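Local atomic coordinates of leucine aminopeptidase (Fimbriiglobus ruber, PDB entry 7D1B), a protein that probably works as a zinc-dependent glutaminyl cyclase of the M28 peptidase family, converting N-terminal glutamine of peptides to pyroglutamate. Residues A[109-114]-A[129-134]; A[93-98]-A[209-214]; A[253-258]-A[331-336]; A[289-292]-A[296-299]. One frame throughout, in Å; residues are numbered along the deposited sequence. Where two conformers were deposited one is given.

Interaction 1 (A[109-114]-A[129-134])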
loop_
_atom_site.group_PDB
_atom_site.type_symbol
_atom_site.label_atom_id
_atom_site.label_comp_id
_atom_site.label_asym_id
_atom_site.label_seq_id
_atom_site.Cartn_x
_atom_site.Cartn_y
_atom_site.Cartn_z
ATOM N N ASP A 109 15.312 11.891 -7.242
ATOM C CA ASP A 109 15.643 10.506 -6.940
ATOM C C ASP A 109 14.450 9.819 -6.296
ATOM O O ASP A 109 13.863 10.354 -5.352
ATOM C CB ASP A 109 16.805 10.472 -5.949
ATOM C CG ASP A 109 18.117 10.847 -6.574
ATOM O OD1 ASP A 109 18.376 10.416 -7.711
ATOM O OD2 ASP A 109 18.890 11.562 -5.911
ATOM N N MET A 110 14.096 8.649 -6.816
ATOM C CA MET A 110 13.018 7.821 -6.306
ATOM C C MET A 110 13.590 6.459 -5.951
ATOM O O MET A 110 14.521 5.964 -6.610
ATOM C CB MET A 110 11.945 7.637 -7.378
ATOM C CG MET A 110 11.342 8.924 -7.824
ATOM S SD MET A 110 10.041 9.345 -6.654
ATOM C CE MET A 110 9.269 10.766 -7.464
ATOM N N THR A 111 12.998 5.832 -4.937
ATOM C CA THR A 111 13.400 4.478 -4.547
ATOM C C THR A 111 12.167 3.684 -4.145
ATOM O O THR A 111 11.519 4.021 -3.147
ATOM C CB THR A 111 14.393 4.492 -3.373
ATOM O OG1 THR A 111 15.486 5.364 -3.670
ATOM C CG2 THR A 111 14.945 3.085 -3.113
ATOM N N ASN A 112 11.843 2.623 -4.886
ATOM C CA ASN A 112 10.883 1.660 -4.358
ATOM C C ASN A 112 11.628 0.704 -3.432
ATOM O O ASN A 112 12.794 0.384 -3.654
ATOM C CB ASN A 112 10.258 0.820 -5.472
ATOM C CG ASN A 112 9.430 1.626 -6.459
ATOM O OD1 ASN A 112 8.821 2.653 -6.114
ATOM N ND2 ASN A 112 9.373 1.134 -7.694
ATOM N N LEU A 113 10.958 0.256 -2.382
ATOM C CA LEU A 113 11.545 -0.719 -1.464
ATOM C C LEU A 113 10.769 -2.025 -1.565
ATOM O O LEU A 113 9.539 -2.024 -1.595
ATOM C CB LEU A 113 11.478 -0.208 -0.027
ATOM C CG LEU A 113 12.470 -0.585 1.072
ATOM C CD1 LEU A 113 13.885 -0.239 0.647
ATOM C CD2 LEU A 113 12.144 0.109 2.389
ATOM N N ILE A 114 11.478 -3.143 -1.627
ATOM C CA ILE A 114 10.841 -4.451 -1.679
ATOM C C ILE A 114 11.383 -5.268 -0.520
ATOM O O ILE A 114 12.597 -5.452 -0.405
ATOM C CB ILE A 114 11.105 -5.167 -3.010
ATOM C CG1 ILE A 114 10.648 -4.311 -4.195
ATOM C CG2 ILE A 114 10.425 -6.551 -3.015
ATOM C CD1 ILE A 114 11.209 -4.777 -5.530
ATOM N N SER A 129 1.900 -0.614 -1.091
ATOM C CA SER A 129 1.434 0.673 -0.589
ATOM C C SER A 129 2.388 1.705 -1.157
ATOM O O SER A 129 3.552 1.391 -1.383
ATOM C CB SER A 129 1.545 0.694 0.941
ATOM O OG SER A 129 1.130 1.927 1.485
ATOM N N HIS A 130 1.923 2.946 -1.335
ATOM C CA HIS A 130 2.906 4.008 -1.538
ATOM C C HIS A 130 3.491 4.409 -0.189
ATOM O O HIS A 130 2.942 4.081 0.869
ATOM C CB HIS A 130 2.354 5.194 -2.351
ATOM C CG HIS A 130 1.592 6.222 -1.561
ATOM N ND1 HIS A 130 2.085 7.491 -1.336
ATOM C CD2 HIS A 130 0.345 6.208 -1.032
ATOM C CE1 HIS A 130 1.184 8.203 -0.678
ATOM N NE2 HIS A 130 0.120 7.448 -0.478
ATOM N N TYR A 131 4.632 5.101 -0.218
ATOM C CA TYR A 131 5.207 5.582 1.029
ATOM C C TYR A 131 5.787 6.987 0.921
ATOM O O TYR A 131 6.258 7.512 1.932
ATOM C CB TYR A 131 6.193 4.587 1.674
ATOM C CG TYR A 131 7.574 4.425 1.056
ATOM C CD1 TYR A 131 7.817 4.560 -0.312
ATOM C CD2 TYR A 131 8.635 4.073 1.862
ATOM C CE1 TYR A 131 9.105 4.375 -0.839
ATOM C CE2 TYR A 131 9.909 3.889 1.351
ATOM C CZ TYR A 131 10.144 4.041 0.003
ATOM O OH TYR A 131 11.425 3.849 -0.463
ATOM N N ASP A 132 5.754 7.622 -0.249
ATOM C CA ASP A 132 5.988 9.059 -0.295
ATOM C C ASP A 132 4.773 9.776 0.277
ATOM O O ASP A 132 3.660 9.257 0.256
ATOM C CB ASP A 132 6.264 9.518 -1.727
ATOM C CG ASP A 132 5.054 9.355 -2.637
ATOM O OD1 ASP A 132 4.461 8.241 -2.689
ATOM O OD2 ASP A 132 4.706 10.334 -3.337
ATOM N N THR A 133 4.977 10.975 0.800
ATOM C CA THR A 133 3.853 11.775 1.266
ATOM C C THR A 133 3.661 12.966 0.343
ATOM O O THR A 133 4.629 13.555 -0.157
ATOM C CB THR A 133 3.979 12.196 2.735
ATOM O OG1 THR A 133 5.152 13.002 2.938
ATOM C CG2 THR A 133 4.033 10.969 3.650
ATOM N N ARG A 134 2.408 13.322 0.119
ATOM C CA ARG A 134 2.088 14.419 -0.778
ATOM C C ARG A 134 2.688 15.717 -0.236
ATOM O O ARG A 134 2.669 15.951 0.976
ATOM C CB ARG A 134 0.574 14.563 -0.850
ATOM C CG ARG A 134 0.085 15.363 -2.031
ATOM C CD ARG A 134 -1.442 15.424 -2.027
ATOM N NE ARG A 134 -1.935 16.235 -3.125
ATOM C CZ ARG A 134 -2.352 15.784 -4.304
ATOM N NH1 ARG A 134 -2.733 16.660 -5.233
ATOM N NH2 ARG A 134 -2.362 14.483 -4.576
#
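Tyr131 reaches across to strand 108-117 with its ring end-on, and the phenol OH donates a hydrogen bond of 2.7 Å to the backbone O of Thr111. Thr111 O sits at the edge of the Tyr131 ring, in its plane, 3.4 Å from Tyr131 CE1. Relative to the Thr111 peptide, the hydroxyl arrives from above, 36° out of the carbonyl plane. With CG lodged between the backbone N and the carbonyl carbon (chi1 74°), the phenol stretches over the 8.8 Å that separates the CA atoms of Asn112 and Tyr131. Leu113 CB lies obliquely beside the hydroxyl, 4.1 Å from Tyr131 OH. Strand 178-184 lies between strands 108-117 and 123-130 in the mixed sheet, so these two strands are not hydrogen-bonded neighbours; the tyrosine makes its bridge from the loop that leaves the C-terminal end of strand 123-130. Leu81 of helix 72-87 packs on Tyr131 as well as on Leu113. In the M28 fold this end of the sheet carries the metal site, and the Tyr131 side chain lies about 12 Å from the zinc ion. The residues flanking Tyr131 turn towards that site: His130 ND1 donates to Asp132 OD1 at 2.8 Å, the carboxylate oxygen lying in the imidazole plane although the nitrogen stands above the carboxylate plane. This bond fixes the rotation of the imidazole, whose NE2 is hydrogen-bonded to the zinc ligand Asp155. Further on, Arg134 forms a salt bridge with Glu188, another zinc ligand.

Interaction 2 (A[93-98]-A[209-214])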
loop_
_atom_site.group_PDB
_atom_site.type_symbol
_atom_site.label_atom_id
_atom_site.label_comp_id
_atom_site.label_asym_id
_atom_site.label_seq_id
_atom_site.Cartn_x
_atom_site.Cartn_y
_atom_site.Cartn_z
ATOM N N VAL A 93 15.375 -5.095 -1.001
ATOM C CA VAL A 93 16.008 -4.609 -2.221
ATOM C C VAL A 93 15.466 -3.221 -2.521
ATOM O O VAL A 93 14.289 -2.928 -2.289
ATOM C CB VAL A 93 15.817 -5.597 -3.400
ATOM C CG1 VAL A 93 16.121 -4.962 -4.743
ATOM C CG2 VAL A 93 16.685 -6.838 -3.193
ATOM N N ARG A 94 16.338 -2.367 -3.031
ATOM C CA ARG A 94 15.985 -1.026 -3.476
ATOM C C ARG A 94 15.859 -1.005 -4.993
ATOM O O ARG A 94 16.685 -1.594 -5.695
ATOM C CB ARG A 94 17.087 -0.050 -3.061
ATOM C CG ARG A 94 17.269 0.068 -1.553
ATOM C CD ARG A 94 18.551 0.812 -1.188
ATOM N NE ARG A 94 18.565 2.174 -1.700
ATOM C CZ ARG A 94 18.059 3.225 -1.060
ATOM N NH1 ARG A 94 17.486 3.082 0.130
ATOM N NH2 ARG A 94 18.118 4.426 -1.625
ATOM N N GLN A 95 14.848 -0.314 -5.503
ATOM C CA GLN A 95 14.762 -0.010 -6.929
ATOM C C GLN A 95 14.937 1.492 -7.049
ATOM O O GLN A 95 13.996 2.252 -6.803
ATOM C CB GLN A 95 13.432 -0.402 -7.558
ATOM C CG GLN A 95 13.006 -1.808 -7.415
ATOM C CD GLN A 95 11.772 -2.108 -8.274
ATOM O OE1 GLN A 95 10.846 -1.276 -8.426
ATOM N NE2 GLN A 95 11.763 -3.301 -8.863
ATOM N N GLU A 96 16.141 1.919 -7.408
ATOM C CA GLU A 96 16.475 3.331 -7.483
ATOM C C GLU A 96 16.312 3.818 -8.914
ATOM O O GLU A 96 16.735 3.147 -9.858
ATOM C CB GLU A 96 17.925 3.539 -7.037
ATOM C CG GLU A 96 18.184 3.125 -5.586
ATOM C CD GLU A 96 19.629 3.297 -5.159
ATOM O OE1 GLU A 96 20.508 3.539 -6.021
ATOM O OE2 GLU A 96 19.883 3.194 -3.943
ATOM N N PHE A 97 15.728 5.002 -9.075
ATOM C CA PHE A 97 15.540 5.576 -10.401
ATOM C C PHE A 97 15.377 7.082 -10.255
ATOM O O PHE A 97 15.274 7.604 -9.149
ATOM C CB PHE A 97 14.379 4.910 -11.157
ATOM C CG PHE A 97 13.021 5.059 -10.499
ATOM C CD1 PHE A 97 12.658 4.284 -9.405
ATOM C CD2 PHE A 97 12.089 5.953 -11.018
ATOM C CE1 PHE A 97 11.391 4.427 -8.831
ATOM C CE2 PHE A 97 10.831 6.091 -10.464
ATOM C CZ PHE A 97 10.476 5.335 -9.376
ATOM N N LYS A 98 15.391 7.787 -11.385
ATOM C CA LYS A 98 15.213 9.233 -11.393
ATOM C C LYS A 98 14.093 9.586 -12.345
ATOM O O LYS A 98 13.919 8.943 -13.382
ATOM C CB LYS A 98 16.474 9.966 -11.879
ATOM C CG LYS A 98 17.664 9.810 -10.961
ATOM C CD LYS A 98 18.872 10.535 -11.539
ATOM C CE LYS A 98 20.164 10.125 -10.849
ATOM N NZ LYS A 98 20.318 10.762 -9.510
ATOM N N GLU A 209 4.544 2.539 -11.707
ATOM C CA GLU A 209 4.853 2.393 -13.129
ATOM C C GLU A 209 6.255 1.838 -13.317
ATOM O O GLU A 209 6.465 0.949 -14.152
ATOM C CB GLU A 209 4.654 3.717 -13.861
ATOM C CG GLU A 209 3.172 4.029 -13.950
ATOM C CD GLU A 209 2.840 5.357 -14.583
ATOM O OE1 GLU A 209 3.750 6.025 -15.104
ATOM O OE2 GLU A 209 1.644 5.721 -14.570
ATOM N N HIS A 210 7.223 2.322 -12.525
ATOM C CA HIS A 210 8.590 1.824 -12.633
ATOM C C HIS A 210 8.647 0.338 -12.297
ATOM O O HIS A 210 9.264 -0.459 -13.018
ATOM C CB HIS A 210 9.510 2.613 -11.707
ATOM C CG HIS A 210 10.939 2.189 -11.797
ATOM N ND1 HIS A 210 11.778 2.653 -12.785
ATOM C CD2 HIS A 210 11.674 1.343 -11.037
ATOM C CE1 HIS A 210 12.971 2.106 -12.630
ATOM N NE2 HIS A 210 12.934 1.302 -11.584
ATOM N N PHE A 211 8.003 -0.051 -11.202
ATOM C CA PHE A 211 8.003 -1.443 -10.784
ATOM C C PHE A 211 7.358 -2.320 -11.846
ATOM O O PHE A 211 7.891 -3.376 -12.205
ATOM C CB PHE A 211 7.237 -1.552 -9.468
ATOM C CG PHE A 211 7.147 -2.962 -8.942
ATOM C CD1 PHE A 211 8.123 -3.471 -8.106
ATOM C CD2 PHE A 211 6.088 -3.780 -9.306
ATOM C CE1 PHE A 211 8.040 -4.793 -7.643
ATOM C CE2 PHE A 211 5.985 -5.095 -8.837
ATOM C CZ PHE A 211 6.978 -5.595 -8.010
ATOM N N ALA A 212 6.190 -1.906 -12.347
ATOM C CA ALA A 212 5.476 -2.722 -13.314
ATOM C C ALA A 212 6.266 -2.847 -14.606
ATOM O O ALA A 212 6.346 -3.930 -15.186
ATOM C CB ALA A 212 4.098 -2.127 -13.578
ATOM N N ASN A 213 6.859 -1.746 -15.075
ATOM C CA ASN A 213 7.667 -1.816 -16.287
ATOM C C ASN A 213 8.865 -2.729 -16.100
ATOM O O ASN A 213 9.238 -3.465 -17.025
ATOM C CB ASN A 213 8.145 -0.424 -16.686
ATOM C CG ASN A 213 7.051 0.405 -17.271
ATOM O OD1 ASN A 213 6.054 -0.125 -17.761
ATOM N ND2 ASN A 213 7.222 1.715 -17.232
ATOM N N GLY A 214 9.496 -2.681 -14.921
ATOM C CA GLY A 214 10.635 -3.551 -14.674
ATOM C C GLY A 214 10.243 -5.012 -14.704
ATOM O O GLY A 214 10.967 -5.861 -15.245
HETATM O O HOH W 1 10.237 -4.346 -11.021
HETATM O O HOH W 2 15.520 0.635 -10.638
#
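The rings of Phe97 and His210 lie face on face as an offset stack, centroids 3.9 Å apart and planes only 5° from parallel. The two side chains run past one another in opposite directions, which brings Phe97 CB over the imidazole and His210 CB over the phenyl face, each a CH-pi contact. At the edge of the imidazole, in its plane, is Gln95 OE1, 3.8 Å from His210 CD2. The same oxygen stands at the rim of Phe211, 3.5 Å from Phe211 CD1, with amide and phenyl planes 41° apart. Helix 206-218, part of the helical layer that flanks the sheet of this alpha/beta fold, here packs on strand 91-99, the outermost of the mixed sheet within this chain; the axes of 209-214 and 93-98 are inclined at 108°. Two waters supply polar links between strand and helix. One accepts from Gln95 NE2 and donates to Phe211 O, both at 2.8 Å; it also rests over a face of the Phe211 ring. The other joins Glu96 O to His210 NE2, 2.8 Å from that nitrogen. Gln95 OE1 is itself held by Asn112 ND2 on the adjoining strand.

Interaction 3 (A[253-258]-A[331-336]). With GOL (glycerol), chain H.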
loop_
_atom_site.group_PDB
_atom_site.type_symbol
_atom_site.label_atom_id
_atom_site.label_comp_id
_atom_site.label_asym_id
_atom_site.label_seq_id
_atom_site.Cartn_x
_atom_site.Cartn_y
_atom_site.Cartn_z
ATOM N N PRO A 253 -11.121 -10.097 -10.801
ATOM C CA PRO A 253 -12.363 -10.602 -10.192
ATOM C C PRO A 253 -12.152 -11.714 -9.187
ATOM O O PRO A 253 -12.811 -11.712 -8.138
ATOM C CB PRO A 253 -13.192 -11.060 -11.399
ATOM C CG PRO A 253 -12.197 -11.210 -12.534
ATOM C CD PRO A 253 -11.115 -10.206 -12.270
ATOM N N ASN A 254 -11.275 -12.681 -9.471
ATOM C CA ASN A 254 -11.100 -13.767 -8.509
ATOM C C ASN A 254 -10.354 -13.320 -7.266
ATOM O O ASN A 254 -10.588 -13.867 -6.179
ATOM C CB ASN A 254 -10.416 -14.986 -9.126
ATOM C CG ASN A 254 -10.275 -16.146 -8.078
ATOM O OD1 ASN A 254 -11.277 -16.734 -7.674
ATOM N ND2 ASN A 254 -9.058 -16.415 -7.599
ATOM N N LEU A 255 -9.437 -12.355 -7.407
ATOM C CA LEU A 255 -8.750 -11.814 -6.241
ATOM C C LEU A 255 -9.742 -11.095 -5.334
ATOM O O LEU A 255 -9.735 -11.298 -4.116
ATOM C CB LEU A 255 -7.609 -10.899 -6.705
ATOM C CG LEU A 255 -6.400 -10.759 -5.785
ATOM C CD1 LEU A 255 -5.378 -9.883 -6.479
ATOM C CD2 LEU A 255 -6.694 -10.254 -4.404
ATOM N N VAL A 256 -10.612 -10.257 -5.914
ATOM C CA VAL A 256 -11.653 -9.626 -5.111
ATOM C C VAL A 256 -12.469 -10.688 -4.382
ATOM O O VAL A 256 -12.721 -10.590 -3.172
ATOM C CB VAL A 256 -12.553 -8.723 -5.978
ATOM C CG1 VAL A 256 -13.697 -8.173 -5.135
ATOM C CG2 VAL A 256 -11.767 -7.570 -6.588
ATOM N N ALA A 257 -12.916 -11.721 -5.113
ATOM C CA ALA A 257 -13.734 -12.752 -4.474
ATOM C C ALA A 257 -13.000 -13.404 -3.307
ATOM O O ALA A 257 -13.582 -13.603 -2.236
ATOM C CB ALA A 257 -14.157 -13.808 -5.499
ATOM N N GLU A 258 -11.731 -13.778 -3.496
ATOM C CA GLU A 258 -10.976 -14.418 -2.414
ATOM C C GLU A 258 -10.824 -13.495 -1.221
ATOM O O GLU A 258 -10.997 -13.920 -0.076
ATOM C CB GLU A 258 -9.596 -14.855 -2.898
ATOM C CG GLU A 258 -9.650 -16.078 -3.779
ATOM C CD GLU A 258 -8.292 -16.610 -4.176
ATOM O OE1 GLU A 258 -7.268 -15.940 -3.910
ATOM O OE2 GLU A 258 -8.245 -17.725 -4.751
ATOM N N LEU A 331 -3.264 -11.948 5.442
ATOM C CA LEU A 331 -2.619 -13.214 5.788
ATOM C C LEU A 331 -3.491 -14.403 5.399
ATOM O O LEU A 331 -2.969 -15.452 4.988
ATOM C CB LEU A 331 -2.281 -13.254 7.274
ATOM C CG LEU A 331 -1.188 -12.282 7.710
ATOM C CD1 LEU A 331 -0.978 -12.402 9.207
ATOM C CD2 LEU A 331 0.109 -12.539 6.942
ATOM N N GLY A 332 -4.819 -14.265 5.497
ATOM C CA GLY A 332 -5.676 -15.365 5.067
ATOM C C GLY A 332 -5.598 -15.589 3.571
ATOM O O GLY A 332 -5.496 -16.727 3.105
ATOM N N TRP A 333 -5.620 -14.499 2.806
ATOM C CA TRP A 333 -5.443 -14.557 1.359
ATOM C C TRP A 333 -4.147 -15.279 0.997
ATOM O O TRP A 333 -4.129 -16.159 0.125
ATOM C CB TRP A 333 -5.464 -13.121 0.823
ATOM C CG TRP A 333 -5.097 -12.963 -0.628
ATOM C CD1 TRP A 333 -5.700 -13.545 -1.712
ATOM C CD2 TRP A 333 -4.062 -12.121 -1.147
ATOM N NE1 TRP A 333 -5.087 -13.127 -2.878
ATOM C CE2 TRP A 333 -4.081 -12.248 -2.554
ATOM C CE3 TRP A 333 -3.096 -11.289 -0.550
ATOM C CZ2 TRP A 333 -3.199 -11.541 -3.379
ATOM C CZ3 TRP A 333 -2.215 -10.589 -1.372
ATOM C CH2 TRP A 333 -2.269 -10.725 -2.774
ATOM N N ILE A 334 -3.058 -14.936 1.683
ATOM C CA ILE A 334 -1.778 -15.601 1.441
ATOM C C ILE A 334 -1.888 -17.101 1.710
ATOM O O ILE A 334 -1.453 -17.929 0.900
ATOM C CB ILE A 334 -0.673 -14.939 2.277
ATOM C CG1 ILE A 334 -0.349 -13.564 1.703
ATOM C CG2 ILE A 334 0.573 -15.814 2.353
ATOM C CD1 ILE A 334 0.321 -12.610 2.717
ATOM N N GLN A 335 -2.460 -17.470 2.859
ATOM C CA GLN A 335 -2.463 -18.863 3.282
ATOM C C GLN A 335 -3.340 -19.737 2.404
ATOM O O GLN A 335 -3.062 -20.931 2.286
ATOM C CB GLN A 335 -2.951 -18.971 4.719
ATOM C CG GLN A 335 -1.971 -18.467 5.751
ATOM C CD GLN A 335 -2.660 -18.336 7.083
ATOM O OE1 GLN A 335 -2.815 -19.316 7.821
ATOM N NE2 GLN A 335 -3.152 -17.138 7.374
ATOM N N ILE A 336 -4.414 -19.196 1.816
ATOM C CA ILE A 336 -5.324 -20.045 1.042
ATOM C C ILE A 336 -4.810 -20.351 -0.355
ATOM O O ILE A 336 -5.393 -21.195 -1.044
ATOM C CB ILE A 336 -6.775 -19.529 1.005
ATOM C CG1 ILE A 336 -6.866 -18.229 0.192
ATOM C CG2 ILE A 336 -7.350 -19.392 2.411
ATOM C CD1 ILE A 336 -8.288 -17.734 0.021
HETATM C C1 GOL H . -4.770 -14.654 -6.278
HETATM O O1 GOL H . -5.881 -14.223 -5.485
HETATM C C2 GOL H . -5.297 -15.093 -7.691
HETATM O O2 GOL H . -6.207 -16.141 -7.634
HETATM C C3 GOL H . -5.905 -13.862 -8.379
HETATM O O3 GOL H . -6.454 -14.289 -9.609
#
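A small pocket between helix 253-266 and the C-terminal helix 320-336 holds a glycerol, probably taken up from the crystallisation liquor, and its O1 links residues of the two helices. Trp333 NE1 donates to glycerol O1 at 2.9 Å, nearly straight at 172°, with the oxygen in the indole plane. The same hydroxyl donates a hydrogen bond to Glu258 OE1, 2.7 Å away. The alcohol thus bridges indole and carboxylate, and no direct hydrogen bond joins the segments. Glu258 OE1 also lies at the edge of the indole, 3.6 Å from Trp333 CD1, the two side chains crossing at about a right angle. Gln337, just beyond the second segment, donates to this oxygen too, so OE1 accepts a second hydrogen bond. In one of its two conformers, Asn254 bonds glycerol O2 through ND2 and makes a weak hydrogen bond to Glu258 OE2.

Apolar contact completes the junction. Leu255 sends CD2 across the indole near its rim, 3.6 Å from Trp333 NE1, and CD1 to 4.1 Å from Trp333 CZ2. The indole leaves its helix with CG opposite the backbone N (chi1 172°), which carries NE1 across to the other helix. Ile336 CD1 meets Glu258 CB at 4.3 Å. Val230 of strand 225-232 touches both Leu255 and Trp333, and places this cluster against the central sheet. The axes of 253-258 and 331-336 come within 11.2 Å, at 116° to each other. Helices packed against the central mixed sheet are part of the alpha/beta/alpha architecture of M28 zinc exopeptidases.

Interaction 4 (A[289-292]-A[296-299])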
loop_
_atom_site.group_PDB
_atom_site.type_symbol
_atom_site.label_atom_id
_atom_site.label_comp_id
_atom_site.label_asym_id
_atom_site.label_seq_id
_atom_site.Cartn_x
_atom_site.Cartn_y
_atom_site.Cartn_z
ATOM N N ALA A 289 -0.950 0.305 -12.744
ATOM C CA ALA A 289 0.222 -0.143 -13.488
ATOM C C ALA A 289 0.408 -1.643 -13.344
ATOM O O ALA A 289 0.842 -2.319 -14.286
ATOM C CB ALA A 289 1.468 0.584 -12.997
ATOM N N LEU A 290 0.077 -2.192 -12.166
ATOM C CA LEU A 290 0.205 -3.634 -11.946
ATOM C C LEU A 290 -0.765 -4.409 -12.828
ATOM O O LEU A 290 -0.365 -5.351 -13.522
ATOM C CB LEU A 290 -0.006 -3.965 -10.458
ATOM C CG LEU A 290 0.918 -3.251 -9.476
ATOM C CD1 LEU A 290 0.571 -3.669 -8.056
ATOM C CD2 LEU A 290 2.364 -3.563 -9.765
ATOM N N ASN A 291 -2.037 -3.988 -12.855
ATOM C CA ASN A 291 -3.000 -4.637 -13.743
ATOM C C ASN A 291 -2.554 -4.553 -15.197
ATOM O O ASN A 291 -2.675 -5.532 -15.950
ATOM C CB ASN A 291 -4.385 -4.007 -13.582
ATOM C CG ASN A 291 -5.126 -4.540 -12.365
ATOM O OD1 ASN A 291 -5.430 -5.738 -12.277
ATOM N ND2 ASN A 291 -5.435 -3.658 -11.417
ATOM N N GLU A 292 -2.018 -3.395 -15.610
ATOM C CA GLU A 292 -1.600 -3.234 -16.999
ATOM C C GLU A 292 -0.432 -4.144 -17.338
ATOM O O GLU A 292 -0.248 -4.498 -18.509
ATOM C CB GLU A 292 -1.310 -1.764 -17.281
ATOM C CG GLU A 292 -2.619 -0.953 -17.309
ATOM C CD GLU A 292 -2.447 0.527 -17.569
ATOM O OE1 GLU A 292 -1.300 1.007 -17.562
ATOM O OE2 GLU A 292 -3.474 1.210 -17.767
ATOM N N PRO A 296 -3.035 -9.335 -11.654
ATOM C CA PRO A 296 -4.329 -8.945 -11.074
ATOM C C PRO A 296 -4.084 -8.188 -9.778
ATOM O O PRO A 296 -3.361 -8.664 -8.899
ATOM C CB PRO A 296 -5.021 -10.287 -10.830
ATOM C CG PRO A 296 -4.346 -11.271 -11.770
ATOM C CD PRO A 296 -2.917 -10.793 -11.852
ATOM N N ALA A 297 -4.658 -6.986 -9.669
ATOM C CA ALA A 297 -4.323 -6.103 -8.557
ATOM C C ALA A 297 -5.566 -5.372 -8.069
ATOM O O ALA A 297 -6.288 -4.731 -8.848
ATOM C CB ALA A 297 -3.227 -5.106 -8.938
ATOM N N VAL A 298 -5.791 -5.462 -6.758
ATOM C CA VAL A 298 -6.966 -4.889 -6.102
ATOM C C VAL A 298 -6.529 -3.766 -5.181
ATOM O O VAL A 298 -5.571 -3.918 -4.416
ATOM C CB VAL A 298 -7.708 -5.978 -5.302
ATOM C CG1 VAL A 298 -8.771 -5.383 -4.391
ATOM C CG2 VAL A 298 -8.265 -7.016 -6.244
ATOM N N ASP A 299 -7.285 -2.668 -5.210
ATOM C CA ASP A 299 -7.099 -1.545 -4.295
ATOM C C ASP A 299 -8.050 -1.718 -3.118
ATOM O O ASP A 299 -9.273 -1.727 -3.298
ATOM C CB ASP A 299 -7.375 -0.239 -5.040
ATOM C CG ASP A 299 -6.817 0.984 -4.344
ATOM O OD1 ASP A 299 -6.240 0.887 -3.238
ATOM O OD2 ASP A 299 -6.955 2.076 -4.971
#
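Pro296 meets the helix residue Asn291 through its CA, which lies 3.6 Å from Asn291 OD1, while its CB points away from the helix. The next residue, Ala297, carries most of the contact, since its backbone N, its O and its methyl all face helix 287-292. Its N donates to Asn291 OD1 at 3.0 Å, somewhat bent, from above the plane of the side-chain carbonyl. Its O accepts from Asn291 ND2 at 2.9 Å, a straighter bond (161°) that lies close to the asparagine amide plane. Ala297 CB packs 3.7 Å from Leu290 CB and 3.6 Å from Asn291 ND2. Val298 turns its side chain away, towards helix 253-266, where it packs on Leu255 and Val256. Through Val298 and Pro296 the strand is hydrogen-bonded to strand 225-232, and strand 297-300 is the outermost of the sheet within this chain. Asn291 CG stands beside the backbone N (chi1 -81°), which swings the carboxamide towards Ala297, where it docks on one residue of that edge much as a neighbouring strand would. With both ends of the amide engaged by Ala297, its flip state is settled, and the amide ties the last turn of helix 287-292 directly to the start of strand 297-300.

In the fold
Interaction 1 is fully buried and rests on one tyrosine-to-carbonyl bond near the zinc-bearing end of the sheet; the other three are only partly buried and lie away from the metal. Interactions 1 and 2 share neighbouring strands, 108-117 and 91-99, tied by a salt bridge between Asp109 and Lys98. Interaction 2 relies on aromatic stacking and water bridges, interaction 3 on apolar packing with a glycerol bridge, interaction 4 on direct amide-to-backbone bonds. Phe211 and Ala212 of interaction 2 touch Leu290 and Ala289 of interaction 4, which in turn meets interaction 3 where Val298 packs on Leu255 and Val256. Interactions 1 and 3 lie about 25 Å apart between centres.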